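Local coordinates for protein AtGH3.15 acyl acid amido synthetase (Arabidopsis thaliana, PDB 6E1Q) that conjugates amino acids, chiefly glutamine, to the auxin precursor indole-3-butyric acid and to the herbicide 2,4-DB in an ATP-dependent reaction, at residues A[126-129]-A[130-134]; A[285-288]-A[289-293]; A[65-68]-A[69-72]; A[56-59]-A[60-64]; A[569-572]-A[573-576]. All coordinates share one frame; numbering follows the deposited sequence.

Interaction 1: A[126-129]-A[130-134]; sequences APLL and YKHID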
loop_
_atom_site.group_PDB
_atom_site.type_symbol
_atom_site.label_atom_id
_atom_site.label_comp_id
_atom_site.label_asym_id
_atom_site.label_seq_id
_atom_site.Cartn_x
_atom_site.Cartn_y
_atom_site.Cartn_z
ATOM N N ALA A 126 -16.212 -4.979 -9.847
ATOM C CA ALA A 126 -15.657 -6.249 -10.319
ATOM C C ALA A 126 -16.035 -6.612 -11.761
ATOM O O ALA A 126 -15.157 -7.119 -12.487
ATOM C CB ALA A 126 -16.068 -7.370 -9.351
ATOM N N PRO A 127 -17.267 -6.409 -12.241
ATOM C CA PRO A 127 -17.535 -6.725 -13.660
ATOM C C PRO A 127 -16.620 -5.998 -14.631
ATOM O O PRO A 127 -16.311 -6.536 -15.702
ATOM C CB PRO A 127 -18.999 -6.306 -13.847
ATOM C CG PRO A 127 -19.591 -6.408 -12.475
ATOM C CD PRO A 127 -18.495 -5.986 -11.539
ATOM N N LEU A 128 -16.156 -4.793 -14.288
ATOM C CA LEU A 128 -15.182 -4.136 -15.149
ATOM C C LEU A 128 -13.880 -4.913 -15.183
ATOM O O LEU A 128 -13.294 -5.108 -16.255
ATOM C CB LEU A 128 -14.950 -2.699 -14.692
ATOM C CG LEU A 128 -14.204 -1.866 -15.736
ATOM C CD1 LEU A 128 -14.772 -0.480 -15.794
ATOM C CD2 LEU A 128 -12.710 -1.823 -15.423
ATOM N N LEU A 129 -13.414 -5.374 -14.019
ATOM C CA LEU A 129 -12.234 -6.232 -13.992
ATOM C C LEU A 129 -12.463 -7.477 -14.834
ATOM O O LEU A 129 -11.634 -7.822 -15.688
ATOM C CB LEU A 129 -11.885 -6.614 -12.549
ATOM C CG LEU A 129 -11.217 -5.577 -11.643
ATOM C CD1 LEU A 129 -11.037 -6.118 -10.204
ATOM C CD2 LEU A 129 -9.887 -5.110 -12.242
ATOM N N TYR A 130 -13.603 -8.154 -14.627
ATOM C CA TYR A 130 -13.904 -9.342 -15.426
ATOM C C TYR A 130 -13.942 -9.010 -16.904
ATOM O O TYR A 130 -13.444 -9.778 -17.734
ATOM C CB TYR A 130 -15.233 -9.971 -15.007
ATOM C CG TYR A 130 -15.318 -10.314 -13.546
ATOM C CD1 TYR A 130 -14.194 -10.703 -12.836
ATOM C CD2 TYR A 130 -16.529 -10.241 -12.869
ATOM C CE1 TYR A 130 -14.275 -11.010 -11.497
ATOM C CE2 TYR A 130 -16.615 -10.543 -11.528
ATOM C CZ TYR A 130 -15.487 -10.929 -10.850
ATOM O OH TYR A 130 -15.571 -11.229 -9.514
ATOM N N LYS A 131 -14.525 -7.868 -17.258
ATOM C CA LYS A 131 -14.538 -7.490 -18.663
ATOM C C LYS A 131 -13.120 -7.312 -19.189
ATOM O O LYS A 131 -12.805 -7.719 -20.311
ATOM C CB LYS A 131 -15.357 -6.214 -18.859
ATOM C CG LYS A 131 -15.535 -5.821 -20.310
ATOM C CD LYS A 131 -16.320 -4.521 -20.439
ATOM C CE LYS A 131 -16.596 -4.176 -21.896
ATOM N NZ LYS A 131 -17.590 -5.108 -22.492
ATOM N N HIS A 132 -12.244 -6.725 -18.383
ATOM C CA HIS A 132 -10.901 -6.445 -18.871
ATOM C C HIS A 132 -9.979 -7.661 -18.771
ATOM O O HIS A 132 -9.153 -7.886 -19.659
ATOM C CB HIS A 132 -10.325 -5.250 -18.113
ATOM C CG HIS A 132 -10.880 -3.937 -18.570
ATOM N ND1 HIS A 132 -10.127 -3.005 -19.250
ATOM C CD2 HIS A 132 -12.123 -3.413 -18.474
ATOM C CE1 HIS A 132 -10.877 -1.956 -19.537
ATOM N NE2 HIS A 132 -12.093 -2.179 -19.075
ATOM N N ILE A 133 -10.102 -8.464 -17.722
ATOM C CA ILE A 133 -9.149 -9.539 -17.465
ATOM C C ILE A 133 -9.863 -10.860 -17.737
ATOM O O ILE A 133 -10.632 -11.346 -16.898
ATOM C CB ILE A 133 -8.585 -9.468 -16.043
ATOM C CG1 ILE A 133 -7.770 -8.190 -15.863
ATOM C CG2 ILE A 133 -7.701 -10.669 -15.745
ATOM C CD1 ILE A 133 -7.822 -7.636 -14.466
ATOM N N ASP A 134 -9.625 -11.430 -18.922
ATOM C CA ASP A 134 -10.258 -12.691 -19.297
ATOM C C ASP A 134 -9.909 -13.788 -18.304
ATOM O O ASP A 134 -8.745 -13.949 -17.920
ATOM C CB ASP A 134 -9.827 -13.123 -20.698
ATOM C CG ASP A 134 -10.442 -12.276 -21.790
ATOM O OD1 ASP A 134 -11.408 -11.533 -21.502
ATOM O OD2 ASP A 134 -9.972 -12.373 -22.944
#

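Interaction 2: A[285-288]-A[289-293]; sequences AILK and RLWPK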
loop_
_atom_site.group_PDB
_atom_site.type_symbol
_atom_site.label_atom_id
_atom_site.label_comp_id
_atom_site.label_asym_id
_atom_site.label_seq_id
_atom_site.Cartn_x
_atom_site.Cartn_y
_atom_site.Cartn_z
ATOM N N ALA A 285 9.664 -16.253 -13.049
ATOM C CA ALA A 285 8.299 -16.664 -13.368
ATOM C C ALA A 285 7.704 -17.648 -12.353
ATOM O O ALA A 285 6.665 -18.260 -12.636
ATOM C CB ALA A 285 8.225 -17.275 -14.778
ATOM N N ILE A 286 8.322 -17.815 -11.176
ATOM C CA ILE A 286 7.821 -18.777 -10.186
ATOM C C ILE A 286 6.344 -18.541 -9.857
ATOM O O ILE A 286 5.600 -19.497 -9.603
ATOM C CB ILE A 286 8.690 -18.723 -8.911
ATOM C CG1 ILE A 286 8.322 -19.868 -7.953
ATOM C CG2 ILE A 286 8.534 -17.381 -8.217
ATOM C CD1 ILE A 286 8.541 -21.271 -8.557
ATOM N N LEU A 287 5.886 -17.279 -9.853
ATOM C CA LEU A 287 4.494 -17.036 -9.468
ATOM C C LEU A 287 3.533 -17.617 -10.492
ATOM O O LEU A 287 2.536 -18.249 -10.125
ATOM C CB LEU A 287 4.224 -15.549 -9.278
ATOM C CG LEU A 287 4.878 -14.949 -8.034
ATOM C CD1 LEU A 287 4.489 -13.458 -7.911
ATOM C CD2 LEU A 287 4.482 -15.750 -6.781
ATOM N N LYS A 288 3.825 -17.427 -11.782
ATOM C CA LYS A 288 2.994 -18.045 -12.804
ATOM C C LYS A 288 3.153 -19.554 -12.804
ATOM O O LYS A 288 2.191 -20.283 -13.060
ATOM C CB LYS A 288 3.327 -17.499 -14.192
ATOM C CG LYS A 288 2.153 -17.638 -15.160
ATOM C CD LYS A 288 2.600 -18.057 -16.538
ATOM C CE LYS A 288 1.619 -17.545 -17.593
ATOM N NZ LYS A 288 0.187 -17.739 -17.194
ATOM N N ARG A 289 4.366 -20.046 -12.562
ATOM C CA ARG A 289 4.557 -21.491 -12.607
ATOM C C ARG A 289 3.834 -22.178 -11.456
ATOM O O ARG A 289 3.297 -23.274 -11.627
ATOM C CB ARG A 289 6.051 -21.825 -12.617
ATOM C CG ARG A 289 6.705 -21.295 -13.875
ATOM C CD ARG A 289 8.100 -21.799 -14.082
ATOM N NE ARG A 289 9.080 -21.085 -13.272
ATOM C CZ ARG A 289 9.708 -21.620 -12.228
ATOM N NH1 ARG A 289 9.440 -22.872 -11.858
ATOM N NH2 ARG A 289 10.607 -20.906 -11.557
ATOM N N LEU A 290 3.782 -21.535 -10.285
ATOM C CA LEU A 290 3.061 -22.114 -9.158
ATOM C C LEU A 290 1.550 -21.949 -9.305
ATOM O O LEU A 290 0.783 -22.842 -8.917
ATOM C CB LEU A 290 3.542 -21.479 -7.858
ATOM C CG LEU A 290 4.962 -21.879 -7.443
ATOM C CD1 LEU A 290 5.300 -21.295 -6.093
ATOM C CD2 LEU A 290 5.103 -23.400 -7.393
ATOM N N TRP A 291 1.098 -20.827 -9.875
ATOM C CA TRP A 291 -0.322 -20.570 -10.088
ATOM C C TRP A 291 -0.545 -20.313 -11.578
ATOM O O TRP A 291 -0.766 -19.170 -12.004
ATOM C CB TRP A 291 -0.793 -19.440 -9.169
ATOM C CG TRP A 291 -0.758 -19.903 -7.734
ATOM C CD1 TRP A 291 -1.662 -20.748 -7.129
ATOM C CD2 TRP A 291 0.244 -19.619 -6.746
ATOM N NE1 TRP A 291 -1.287 -20.990 -5.834
ATOM C CE2 TRP A 291 -0.122 -20.314 -5.570
ATOM C CE3 TRP A 291 1.416 -18.848 -6.736
ATOM C CZ2 TRP A 291 0.636 -20.250 -4.390
ATOM C CZ3 TRP A 291 2.169 -18.787 -5.567
ATOM C CH2 TRP A 291 1.781 -19.488 -4.409
ATOM N N PRO A 292 -0.502 -21.370 -12.400
ATOM C CA PRO A 292 -0.532 -21.191 -13.864
ATOM C C PRO A 292 -1.880 -20.757 -14.416
ATOM O O PRO A 292 -1.944 -20.333 -15.580
ATOM C CB PRO A 292 -0.137 -22.576 -14.390
ATOM C CG PRO A 292 -0.613 -23.513 -13.322
ATOM C CD PRO A 292 -0.339 -22.786 -12.021
ATOM N N LYS A 293 -2.951 -20.825 -13.632
ATOM C CA LYS A 293 -4.227 -20.277 -14.064
ATOM C C LYS A 293 -4.481 -18.864 -13.547
ATOM O O LYS A 293 -5.543 -18.297 -13.832
ATOM C CB LYS A 293 -5.359 -21.213 -13.649
ATOM C CG LYS A 293 -5.306 -22.532 -14.404
ATOM C CD LYS A 293 -6.249 -23.562 -13.814
ATOM C CE LYS A 293 -6.543 -24.682 -14.802
ATOM N NZ LYS A 293 -7.931 -25.179 -14.603
#

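Interaction 3: A[65-68]-A[69-72]; sequences VTYE and DIRS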
loop_
_atom_site.group_PDB
_atom_site.type_symbol
_atom_site.label_atom_id
_atom_site.label_comp_id
_atom_site.label_asym_id
_atom_site.label_seq_id
_atom_site.Cartn_x
_atom_site.Cartn_y
_atom_site.Cartn_z
ATOM N N VAL A 65 -8.735 20.338 8.047
ATOM C CA VAL A 65 -8.070 19.805 9.223
ATOM C C VAL A 65 -7.190 18.627 8.839
ATOM O O VAL A 65 -7.327 18.042 7.763
ATOM C CB VAL A 65 -9.084 19.376 10.298
ATOM C CG1 VAL A 65 -9.860 20.577 10.774
ATOM C CG2 VAL A 65 -10.020 18.303 9.740
ATOM N N THR A 66 -6.272 18.295 9.747
ATOM C CA THR A 66 -5.485 17.071 9.711
ATOM C C THR A 66 -5.949 16.149 10.830
ATOM O O THR A 66 -6.727 16.544 11.701
ATOM C CB THR A 66 -3.992 17.347 9.890
ATOM O OG1 THR A 66 -3.785 17.996 11.153
ATOM C CG2 THR A 66 -3.447 18.210 8.754
ATOM N N TYR A 67 -5.432 14.914 10.813
ATOM C CA TYR A 67 -5.698 13.980 11.902
ATOM C C TYR A 67 -5.352 14.596 13.249
ATOM O O TYR A 67 -6.095 14.427 14.227
ATOM C CB TYR A 67 -4.912 12.688 11.708
ATOM C CG TYR A 67 -5.283 11.647 12.739
ATOM C CD1 TYR A 67 -6.410 10.862 12.574
ATOM C CD2 TYR A 67 -4.534 11.487 13.909
ATOM C CE1 TYR A 67 -6.765 9.911 13.521
ATOM C CE2 TYR A 67 -4.883 10.537 14.863
ATOM C CZ TYR A 67 -6.006 9.752 14.653
ATOM O OH TYR A 67 -6.382 8.803 15.563
ATOM N N GLU A 68 -4.246 15.342 13.312
ATOM C CA GLU A 68 -3.836 15.958 14.571
ATOM C C GLU A 68 -4.928 16.857 15.140
ATOM O O GLU A 68 -5.121 16.913 16.361
ATOM C CB GLU A 68 -2.552 16.761 14.369
ATOM C CG GLU A 68 -1.282 15.939 14.231
ATOM C CD GLU A 68 -1.261 15.052 12.995
ATOM O OE1 GLU A 68 -0.519 14.055 13.026
ATOM O OE2 GLU A 68 -1.965 15.341 12.000
ATOM N N ASP A 69 -5.656 17.573 14.279
ATOM C CA ASP A 69 -6.634 18.529 14.792
ATOM C C ASP A 69 -7.872 17.835 15.346
ATOM O O ASP A 69 -8.563 18.400 16.195
ATOM C CB ASP A 69 -7.066 19.521 13.704
ATOM C CG ASP A 69 -5.902 20.253 13.062
ATOM O OD1 ASP A 69 -5.058 20.831 13.785
ATOM O OD2 ASP A 69 -5.846 20.252 11.812
ATOM N N ILE A 70 -8.205 16.644 14.855
ATOM C CA ILE A 70 -9.443 15.995 15.262
ATOM C C ILE A 70 -9.209 14.753 16.112
ATOM O O ILE A 70 -10.182 14.083 16.487
ATOM C CB ILE A 70 -10.330 15.677 14.041
ATOM C CG1 ILE A 70 -9.572 14.895 12.970
ATOM C CG2 ILE A 70 -10.828 16.976 13.413
ATOM C CD1 ILE A 70 -9.666 13.407 13.099
ATOM N N ARG A 71 -7.959 14.441 16.466
ATOM C CA ARG A 71 -7.697 13.224 17.231
ATOM C C ARG A 71 -8.482 13.183 18.541
ATOM O O ARG A 71 -8.884 12.096 18.998
ATOM C CB ARG A 71 -6.201 13.108 17.512
ATOM C CG ARG A 71 -5.801 11.899 18.334
ATOM C CD ARG A 71 -4.299 11.909 18.594
ATOM N NE ARG A 71 -3.891 10.702 19.308
ATOM C CZ ARG A 71 -2.661 10.484 19.749
ATOM N NH1 ARG A 71 -1.711 11.400 19.556
ATOM N NH2 ARG A 71 -2.383 9.350 20.386
ATOM N N SER A 72 -8.713 14.346 19.160
ATOM C CA SER A 72 -9.378 14.363 20.461
ATOM C C SER A 72 -10.797 13.804 20.382
ATOM O O SER A 72 -11.243 13.108 21.304
ATOM C CB SER A 72 -9.393 15.783 21.022
ATOM O OG SER A 72 -10.210 16.621 20.221
HETATM O O HOH W 1 -7.105 16.644 18.558
#

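Interaction 4: A[56-59]-A[60-64]; sequences QNFK and KNVPV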
loop_
_atom_site.group_PDB
_atom_site.type_symbol
_atom_site.label_atom_id
_atom_site.label_comp_id
_atom_site.label_asym_id
_atom_site.label_seq_id
_atom_site.Cartn_x
_atom_site.Cartn_y
_atom_site.Cartn_z
ATOM N N GLN A 56 -21.970 26.801 0.490
ATOM C CA GLN A 56 -21.161 27.995 0.715
ATOM C C GLN A 56 -20.861 28.202 2.195
ATOM O O GLN A 56 -19.747 28.595 2.558
ATOM C CB GLN A 56 -21.849 29.221 0.115
ATOM C CG GLN A 56 -20.877 30.199 -0.541
ATOM C CD GLN A 56 -19.710 29.499 -1.245
ATOM O OE1 GLN A 56 -19.901 28.563 -2.027
ATOM N NE2 GLN A 56 -18.493 29.949 -0.952
ATOM N N ASN A 57 -21.836 27.951 3.068
ATOM C CA ASN A 57 -21.547 27.985 4.496
ATOM C C ASN A 57 -20.557 26.892 4.884
ATOM O O ASN A 57 -19.723 27.089 5.776
ATOM C CB ASN A 57 -22.839 27.853 5.297
ATOM C CG ASN A 57 -23.558 29.179 5.450
ATOM O OD1 ASN A 57 -22.955 30.180 5.830
ATOM N ND2 ASN A 57 -24.854 29.192 5.149
ATOM N N PHE A 58 -20.637 25.735 4.224
ATOM C CA PHE A 58 -19.661 24.676 4.442
ATOM C C PHE A 58 -18.253 25.176 4.142
ATOM O O PHE A 58 -17.356 25.083 4.987
ATOM C CB PHE A 58 -20.043 23.471 3.573
ATOM C CG PHE A 58 -19.035 22.348 3.571
ATOM C CD1 PHE A 58 -19.090 21.345 4.523
ATOM C CD2 PHE A 58 -18.084 22.257 2.566
ATOM C CE1 PHE A 58 -18.188 20.302 4.503
ATOM C CE2 PHE A 58 -17.179 21.213 2.543
ATOM C CZ PHE A 58 -17.245 20.224 3.497
ATOM N N LYS A 59 -18.058 25.770 2.957
ATOM C CA LYS A 59 -16.726 26.195 2.538
ATOM C C LYS A 59 -16.194 27.318 3.412
ATOM O O LYS A 59 -14.989 27.372 3.679
ATOM C CB LYS A 59 -16.744 26.624 1.067
ATOM C CG LYS A 59 -17.124 25.510 0.079
ATOM C CD LYS A 59 -15.972 25.190 -0.883
ATOM C CE LYS A 59 -16.366 24.167 -1.949
ATOM N NZ LYS A 59 -15.174 23.487 -2.576
ATOM N N LYS A 60 -17.076 28.199 3.889
ATOM C CA LYS A 60 -16.674 29.333 4.709
ATOM C C LYS A 60 -16.367 28.931 6.152
ATOM O O LYS A 60 -15.380 29.402 6.725
ATOM C CB LYS A 60 -17.770 30.400 4.682
ATOM C CG LYS A 60 -17.317 31.784 5.126
ATOM C CD LYS A 60 -18.192 32.354 6.241
ATOM C CE LYS A 60 -19.679 32.213 5.938
ATOM N NZ LYS A 60 -20.522 32.388 7.163
ATOM N N ASN A 61 -17.184 28.066 6.760
ATOM C CA ASN A 61 -17.145 27.901 8.212
ATOM C C ASN A 61 -16.476 26.621 8.698
ATOM O O ASN A 61 -16.091 26.559 9.869
ATOM C CB ASN A 61 -18.560 27.940 8.798
ATOM C CG ASN A 61 -19.195 29.299 8.678
ATOM O OD1 ASN A 61 -18.501 30.307 8.541
ATOM N ND2 ASN A 61 -20.521 29.340 8.737
ATOM N N VAL A 62 -16.358 25.600 7.868
ATOM C CA VAL A 62 -15.766 24.320 8.294
ATOM C C VAL A 62 -14.292 24.363 7.948
ATOM O O VAL A 62 -13.934 24.561 6.783
ATOM C CB VAL A 62 -16.471 23.135 7.622
ATOM C CG1 VAL A 62 -15.742 21.831 7.946
ATOM C CG2 VAL A 62 -17.944 23.083 8.060
ATOM N N PRO A 63 -13.393 24.185 8.920
ATOM C CA PRO A 63 -11.964 24.288 8.632
ATOM C C PRO A 63 -11.412 23.037 7.968
ATOM O O PRO A 63 -11.914 21.920 8.137
ATOM C CB PRO A 63 -11.352 24.487 10.024
ATOM C CG PRO A 63 -12.253 23.680 10.906
ATOM C CD PRO A 63 -13.645 23.868 10.340
ATOM N N VAL A 64 -10.346 23.242 7.203
ATOM C CA VAL A 64 -9.590 22.128 6.641
ATOM C C VAL A 64 -8.639 21.626 7.718
ATOM O O VAL A 64 -7.825 22.393 8.240
ATOM C CB VAL A 64 -8.834 22.555 5.373
ATOM C CG1 VAL A 64 -8.129 21.358 4.747
ATOM C CG2 VAL A 64 -9.798 23.183 4.378
#

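Interaction 5: A[569-572]-A[573-576]; sequences ILEA and NVIS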
loop_
_atom_site.group_PDB
_atom_site.type_symbol
_atom_site.label_atom_id
_atom_site.label_comp_id
_atom_site.label_asym_id
_atom_site.label_seq_id
_atom_site.Cartn_x
_atom_site.Cartn_y
_atom_site.Cartn_z
ATOM N N ILE A 569 21.744 -1.671 12.864
ATOM C CA ILE A 569 21.506 -2.861 12.054
ATOM C C ILE A 569 21.957 -2.641 10.611
ATOM O O ILE A 569 22.566 -3.522 9.993
ATOM C CB ILE A 569 20.026 -3.262 12.117
ATOM C CG1 ILE A 569 19.694 -3.861 13.495
ATOM C CG2 ILE A 569 19.686 -4.195 10.943
ATOM C CD1 ILE A 569 18.387 -4.622 13.529
ATOM N N LEU A 570 21.607 -1.496 10.025
ATOM C CA LEU A 570 22.069 -1.225 8.667
ATOM C C LEU A 570 23.582 -1.081 8.620
ATOM O O LEU A 570 24.226 -1.587 7.696
ATOM C CB LEU A 570 21.392 0.016 8.112
ATOM C CG LEU A 570 19.881 -0.151 7.977
ATOM C CD1 LEU A 570 19.206 1.186 8.104
ATOM C CD2 LEU A 570 19.614 -0.771 6.624
ATOM N N GLU A 571 24.170 -0.443 9.638
ATOM C CA GLU A 571 25.596 -0.153 9.588
ATOM C C GLU A 571 26.433 -1.425 9.655
ATOM O O GLU A 571 27.463 -1.516 8.980
ATOM C CB GLU A 571 25.987 0.840 10.694
ATOM C CG GLU A 571 25.887 2.341 10.300
ATOM C CD GLU A 571 26.713 2.742 9.058
ATOM O OE1 GLU A 571 27.493 1.918 8.534
ATOM O OE2 GLU A 571 26.567 3.896 8.596
ATOM N N ALA A 572 26.009 -2.442 10.403
ATOM C CA ALA A 572 26.882 -3.610 10.398
ATOM C C ALA A 572 26.558 -4.593 9.275
ATOM O O ALA A 572 27.222 -5.627 9.168
ATOM C CB ALA A 572 26.873 -4.313 11.766
ATOM N N ASN A 573 25.591 -4.299 8.418
ATOM C CA ASN A 573 25.462 -5.057 7.177
ATOM C C ASN A 573 26.270 -4.464 6.022
ATOM O O ASN A 573 26.281 -5.049 4.933
ATOM C CB ASN A 573 23.993 -5.174 6.750
ATOM C CG ASN A 573 23.219 -6.189 7.578
ATOM O OD1 ASN A 573 23.111 -7.370 7.201
ATOM N ND2 ASN A 573 22.612 -5.719 8.674
ATOM N N VAL A 574 26.936 -3.327 6.230
ATOM C CA VAL A 574 27.605 -2.615 5.144
ATOM C C VAL A 574 28.820 -3.398 4.661
ATOM O O VAL A 574 29.679 -3.794 5.457
ATOM C CB VAL A 574 28.010 -1.204 5.601
ATOM C CG1 VAL A 574 29.014 -0.597 4.629
ATOM C CG2 VAL A 574 26.787 -0.316 5.714
ATOM N N ILE A 575 28.897 -3.619 3.346
ATOM C CA ILE A 575 30.075 -4.201 2.701
ATOM C C ILE A 575 31.012 -3.102 2.225
ATOM O O ILE A 575 32.115 -2.903 2.753
ATOM C CB ILE A 575 29.710 -5.057 1.475
ATOM C CG1 ILE A 575 28.665 -6.108 1.779
ATOM C CG2 ILE A 575 30.983 -5.668 0.862
ATOM C CD1 ILE A 575 28.197 -6.778 0.497
ATOM N N SER A 576 30.584 -2.426 1.170
ATOM C CA SER A 576 31.366 -1.412 0.502
ATOM C C SER A 576 30.661 -0.076 0.647
ATOM O O SER A 576 29.443 -0.010 0.859
ATOM C CB SER A 576 31.568 -1.771 -0.968
ATOM O OG SER A 576 30.429 -2.426 -1.500
#

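Interaction 1: A[126-129]-A[130-134]
L129 and I133 belong to the buried side of this last turn of helix 112-132. Their side chains lie side by side and point the same way, CD2 of L129 resting 3.9 Å from CD1 of I133, and the backbone beneath them is joined by the bond from I133 N to L129 O (2.6 Å). L128, also buried, reaches the imidazole of H132 with its branched end, CD2 of L128 lying 3.5 Å from CD2 of H132. The same imidazole carbon comes within 3.0 Å of O of L128 and meets it near the ring plane. L128 packs further on L14 of helix 10-22 and on F337. Within the GH3 N-terminal domain, the side chain of L129 lies about 5 Å from that of F325, which binds ATP and substrate, and about 7 Å from a bound (2,4-dichlorophenoxy)acetic acid. The helix ends here, I133 being the first residue to leave helical torsions, and L340 and K295 pack on it from neighbouring loops. The other side of the turn is looser. Y130, with CG anti to its carbonyl carbon (chi1 -55°), swings its ring back along the preceding turn, where O of A126 sits 3.3 Å above one face, toward the rim, and CB of A126 touches CE2 of Y130 at 3.9 Å. K131 is exposed: its CB stays beside the carbonyl O of P127 while the rest of the chain leads away from the turn.

Interaction 2: A[285-288]-A[289-293]
I286 and R289 cross at about a right angle, the isoleucine passing over one face of the guanidinium group. Its CD1 is 3.7 Å from NH2 of R289, and its CA lies 3.6 Å above the same plane, toward the rim. A bend at chi3 (-80°) turns the end of the arginine back along the helix to this position, with CG of R289 passing 3.3 Å from O of A285. The charged end is held from outside the turn by a salt bridge from NH1 to E277 and a hydrogen bond from NH2 to the carbonyl of E284. I286 also meets L290, with CD1 of I286 3.8 Å from CG of the leucine. The short helix 286-290 that carries these side chains starts after A285 at the N-cap and ends before W291; within the GH3 N-terminal domain, L290 packs on helices 268-278 and 220-243, L287 and W291 on strand 212-217. L287 and W291 pair across the last turn, CD2 of L287 touching CZ3 of the W291 indole at 4.0 Å. The carbonyl O of L287 accepts the backbone N of W291 and also lies near the plane of the indole, at its edge, while CB of L290 stands over one indole face. NE1 of W291 is bonded to the carbonyl of G205. Beyond the helix, CA of P292 makes a CH...O contact of 3.0 Å with O of K288.

Interaction 3: A[65-68]-A[69-72]
With chi1 at -55°, D69 has its CG anti to the carbonyl carbon and turns its carboxylate back to T66, where OD2 of D69 accepts the backbone N of T66 at 2.9 Å. The bond is nearly straight, 175° at the hydrogen, and reaches OD2 on its anti side, somewhat out of the carboxylate plane. T66 OG1, placed between its own N and carbonyl carbon (chi1 59°), lies 3.1 Å from OD2 of D69, a weak approach whose proton is not settled. In the backbone, D69 N donates to T66 O at 3.0 Å. On the buried side, CG2 of V65 touches CG2 of I70 at 4.0 Å, with Y44 packing on both residues. The ring of Y67 crosses the side chain of R71 obliquely, CE2 of Y67 lying 3.8 Å from CG of R71, and OH of Y67 bonds the backbone N of L107. At the outer side a water bridges O of E68 and N of S72. The side chain of Y67 also lies about 5 Å from that of the ATP-binding residue E330, which places the start of helix 67-78 beside the nucleotide site. The arrangement is that of a helix N-terminus with T66 at the N-cap: the side chain of the third helical residue, D69, folds back onto the backbone N of T66, which is the half of a capping box made by the N3 side chain.

Interaction 4: A[56-59]-A[60-64]
N57 and K60 run side by side and point the same way along the surface of helix 55-61. K60 starts with CG anti to its backbone N (chi1 -162°), then bends at chi2 and chi3, which folds its ammonium group back over the turn. NZ of K60 thereby comes 3.5 Å from OD1 of N57 and makes a weak hydrogen bond of 3.2 Å to OD1 of its neighbour N61. The other end of the N57 amide is engaged by D54, to which ND2 donates. On the inner side, F58 has its CG anti to the backbone N (chi1 173°) and meets V62 through one ring carbon, CD1 of F58 lying 4.1 Å from CG2 of the valine. The backbone bond from V62 N to F58 O (3.1 Å) closes the last turn, and V62 is the first residue beyond it to leave helical torsions. K59 bends at chi2 and carries its ammonium group to salt bridges with D381 and E358. The inner side chains fit among several elements: F58 packs on L32 and L36 of helix 24-38 and on T396 of strand 390-396, V62 rests on F48 and L49 of helix 43-49, and R403 binds the carbonyl of V62.

Interaction 5: A[569-572]-A[573-576]
Helix 564-571 runs out into a type I beta turn from E571 to V574, N573 donating from its backbone N to O of L570 at 3.1 Å and V574 more weakly from its N to O of E571 at 3.3 Å. The side chain of N573 reaches back beside I569. Its CG is anti to the carbonyl carbon (chi1 -76°), which brings ND2 of N573 to O of I569 at 2.6 Å with an angle of 152° at the hydrogen. The acceptor lies almost in the plane of the asparagine amide, while ND2 is tilted 28° from the carbonyl plane of I569. The same ND2 bonds E540 of helix 537-547, so one amide nitrogen joins the end of helix 564-571 to a neighbouring helix. This turn links helix 564-571 directly to strand 574-579, an outer strand of the four-stranded mixed sheet it forms with 529-533, 477-485 and 461-470. V574 and E571 lie alongside each other, CG2 of the valine 3.7 Å from OE1 of the glutamate and 3.5 Å from O of L570. The other carboxylate oxygen, OE2, forms salt bridges with R468 and K531, two basic residues on strands of that sheet, which would be expected to favour the charged form of E571. V574 and L570 both pack on Y481 of strand 477-485.

Along the chain the order is interaction 4, 3, 1, 2 and 5. The first four lie within the GH3 N-terminal domain, whereas interaction 5 lies at the C-terminal sheet, its centre 34 to 52 Å from the others. Interactions 4 and 3 adjoin in sequence, with centres 16 Å apart, and take the chain from the end of helix 55-61 to the start of helix 67-78. Interaction 1 lies at the end of helix 112-132 and interaction 2 spans the short helix 286-290, centres 21 Å apart and nearest atoms about 7 Å. The centres of interactions 1 and 3 are about 39 Å apart; interaction 1 lies near F325, which binds both substrate and ATP, and interaction 3 near the ATP-binding E330.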